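Local coordinates for hypothetical protein SO2946 (Shewanella oneidensis, PDB 2A5Z) that is of unknown function but binds magnesium and has a jelly-roll fold with a carbohydrate-binding module, consistent with carbohydrate recognition, at residues S47-S52 against A105-A110. Numbering follows the deposited sequence.
Sequences SDFYAS and AGMLMA
The CZ-CE2 side of the Phe49 ring meets the end of the selenomethionine side chain, SE and CE of Met107, obliquely. Met107 SE lies 4.7 Å from the centroid of the Phe49 ring, 67° off the ring normal. This is a Met-aromatic contact between the two sheets of the jelly roll. Phe112 packs edge-to-face with the same ring, and Phe88 of the second subunit also touches it.

Strand 48-53 is an edge strand of one sheet within this chain, and strand 102-107 belongs to the other. No hydrogen bond joins the two segments. Their backbones stay apart, with Ala51 CA and Met107 CA 9.7 Å from each other, and side chains bridge the gap. Phe49 and Met107 approach from opposite directions. Phe251, on the strand next to 48-53, touches both of them, and Met56 of the second subunit packs on Met107. The touching residues are all buried in the assembly, where the second subunit also covers this apolar contact between the sheets.

Ala51 CB adds a looser touch, 4.4 Å from Met107 SE. The Met107 chain bends at chi3 (75°). That turn sets its methyl CE 3.3 Å from Phe49 CZ.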
ATOM      1  N   SER C  47     -17.935 -10.957   1.325  1.00 25.85           N
ATOM      2  CA  SER C  47     -19.022 -10.574   2.236  1.00 25.95           C
ATOM      3  C   SER C  47     -18.561  -9.824   3.483  1.00 25.35           C
ATOM      4  O   SER C  47     -19.376  -9.249   4.216  1.00 24.79           O
ATOM      5  CB  SER C  47     -19.859 -11.797   2.614  1.00 26.12           C
ATOM      6  OG  SER C  47     -19.064 -12.741   3.299  1.00 28.31           O
ATOM      7  N   ASP C  48     -17.251  -9.824   3.713  1.00 24.98           N
ATOM      8  CA  ASP C  48     -16.665  -9.149   4.864  1.00 24.81           C
ATOM      9  C   ASP C  48     -15.660  -8.114   4.381  1.00 23.96           C
ATOM     10  O   ASP C  48     -14.998  -8.318   3.362  1.00 24.56           O
ATOM     11  CB  ASP C  48     -15.980 -10.162   5.788  1.00 25.37           C
ATOM     12  CG  ASP C  48     -16.939 -11.224   6.313  1.00 27.85           C
ATOM     13  OD1 ASP C  48     -17.653 -10.951   7.304  1.00 29.99           O
ATOM     14  OD2 ASP C  48     -16.970 -12.342   5.740  1.00 30.31           O
ATOM     15  N   PHE C  49     -15.575  -6.986   5.079  1.00 22.33           N
ATOM     16  CA  PHE C  49     -14.515  -6.033   4.813  1.00 21.16           C
ATOM     17  C   PHE C  49     -13.708  -5.790   6.074  1.00 20.34           C
ATOM     18  O   PHE C  49     -14.277  -5.607   7.146  1.00 20.21           O
ATOM     19  CB  PHE C  49     -15.052  -4.698   4.279  1.00 21.23           C
ATOM     20  CG  PHE C  49     -13.978  -3.661   4.082  1.00 20.98           C
ATOM     21  CD1 PHE C  49     -13.286  -3.578   2.878  1.00 21.21           C
ATOM     22  CD2 PHE C  49     -13.637  -2.784   5.116  1.00 21.60           C
ATOM     23  CE1 PHE C  49     -12.277  -2.634   2.695  1.00 21.06           C
ATOM     24  CE2 PHE C  49     -12.629  -1.841   4.945  1.00 21.95           C
ATOM     25  CZ  PHE C  49     -11.947  -1.767   3.730  1.00 20.95           C
ATOM     26  N   TYR C  50     -12.384  -5.782   5.928  1.00 19.58           N
ATOM     27  CA  TYR C  50     -11.480  -5.447   7.017  1.00 18.73           C
ATOM     28  C   TYR C  50     -10.339  -4.548   6.537  1.00 18.34           C
ATOM     29  O   TYR C  50      -9.772  -4.781   5.471  1.00 18.11           O
ATOM     30  CB  TYR C  50     -10.901  -6.720   7.654  1.00 18.99           C
ATOM     31  CG  TYR C  50     -10.170  -6.420   8.934  1.00 18.90           C
ATOM     32  CD1 TYR C  50     -10.854  -6.387  10.151  1.00 19.07           C
ATOM     33  CD2 TYR C  50      -8.807  -6.126   8.931  1.00 18.68           C
ATOM     34  CE1 TYR C  50     -10.191  -6.087  11.341  1.00 19.93           C
ATOM     35  CE2 TYR C  50      -8.136  -5.811  10.121  1.00 17.59           C
ATOM     36  CZ  TYR C  50      -8.837  -5.794  11.309  1.00 18.46           C
ATOM     37  OH  TYR C  50      -8.190  -5.500  12.479  1.00 20.70           O
ATOM     38  N   ALA C  51     -10.015  -3.527   7.329  1.00 17.44           N
ATOM     39  CA  ALA C  51      -8.823  -2.707   7.110  1.00 17.62           C
ATOM     40  C   ALA C  51      -8.314  -2.166   8.445  1.00 17.79           C
ATOM     41  O   ALA C  51      -9.102  -1.861   9.337  1.00 18.03           O
ATOM     42  CB  ALA C  51      -9.109  -1.555   6.144  1.00 17.01           C
ATOM     43  N   SER C  52      -6.998  -2.071   8.588  1.00 17.91           N
ATOM     44  CA  SER C  52      -6.412  -1.482   9.785  1.00 17.79           C
ATOM     45  C   SER C  52      -5.072  -0.844   9.458  1.00 17.31           C
ATOM     46  O   SER C  52      -4.404  -1.237   8.500  1.00 17.27           O
ATOM     47  CB  SER C  52      -6.250  -2.535  10.883  1.00 17.55           C
ATOM     48  OG  SER C  52      -5.238  -3.455  10.539  1.00 19.49           O
ATOM     49  N   ALA C 105      -7.719  10.085   9.561  1.00 16.57           N
ATOM     50  CA  ALA C 105      -7.553   8.701   9.140  1.00 16.07           C
ATOM     51  C   ALA C 105      -8.939   8.099   8.957  1.00 16.09           C
ATOM     52  O   ALA C 105      -9.665   7.869   9.929  1.00 16.40           O
ATOM     53  CB  ALA C 105      -6.715   7.899  10.168  1.00 15.66           C
ATOM     54  N   GLY C 106      -9.329   7.877   7.707  1.00 16.19           N
ATOM     55  CA  GLY C 106     -10.692   7.456   7.437  1.00 15.97           C
ATOM     56  C   GLY C 106     -10.939   6.808   6.096  1.00 15.58           C
ATOM     57  O   GLY C 106     -10.011   6.612   5.297  1.00 15.89           O
HETATM   58  N   MSE C 107     -12.207   6.456   5.878  1.00 15.33           N
HETATM   59  CA  MSE C 107     -12.688   5.858   4.620  1.00 14.04           C
HETATM   60  C   MSE C 107     -13.961   6.573   4.142  1.00 15.13           C
HETATM   61  O   MSE C 107     -14.595   7.318   4.908  1.00 15.07           O
HETATM   62  CB  MSE C 107     -12.926   4.341   4.785  1.00 14.36           C
HETATM   63  CG  MSE C 107     -11.629   3.502   5.002  1.00 13.89           C
HETATM   64 SE   MSE C 107     -11.826   1.706   4.918  1.00  8.43          SE
HETATM   65  CE  MSE C 107     -11.991   1.503   3.139  1.00 14.06           C
ATOM     66  N   LEU C 108     -14.326   6.357   2.880  1.00 15.18           N
ATOM     67  CA  LEU C 108     -15.555   6.918   2.306  1.00 15.44           C
ATOM     68  C   LEU C 108     -16.800   6.227   2.863  1.00 15.91           C
ATOM     69  O   LEU C 108     -16.793   5.015   3.106  1.00 15.92           O
ATOM     70  CB  LEU C 108     -15.547   6.791   0.774  1.00 15.25           C
ATOM     71  CG  LEU C 108     -14.483   7.585   0.013  1.00 15.59           C
ATOM     72  CD1 LEU C 108     -14.238   6.986  -1.385  1.00 15.26           C
ATOM     73  CD2 LEU C 108     -14.826   9.080  -0.066  1.00 15.15           C
HETATM   74  N   MSE C 109     -17.875   6.996   3.035  1.00 16.03           N
HETATM   75  CA  MSE C 109     -19.130   6.461   3.585  1.00 15.80           C
HETATM   76  C   MSE C 109     -19.949   5.661   2.574  1.00 16.92           C
HETATM   77  O   MSE C 109     -20.697   4.749   2.965  1.00 17.04           O
HETATM   78  CB  MSE C 109     -19.964   7.589   4.208  1.00 16.10           C
HETATM   79  CG  MSE C 109     -19.189   8.369   5.298  1.00 16.19           C
HETATM   80 SE   MSE C 109     -20.133   9.554   6.290  1.00 12.51          SE
HETATM   81  CE  MSE C 109     -21.190   8.385   7.150  1.00 15.52           C
ATOM     82  N   ALA C 110     -19.793   5.978   1.286  1.00 16.77           N
ATOM     83  CA  ALA C 110     -20.570   5.338   0.210  1.00 17.35           C
ATOM     84  C   ALA C 110     -20.474   3.815   0.207  1.00 17.90           C
ATOM     85  O   ALA C 110     -21.424   3.123  -0.155  1.00 17.72           O
ATOM     86  CB  ALA C 110     -20.156   5.891  -1.158  1.00 16.87           C
TER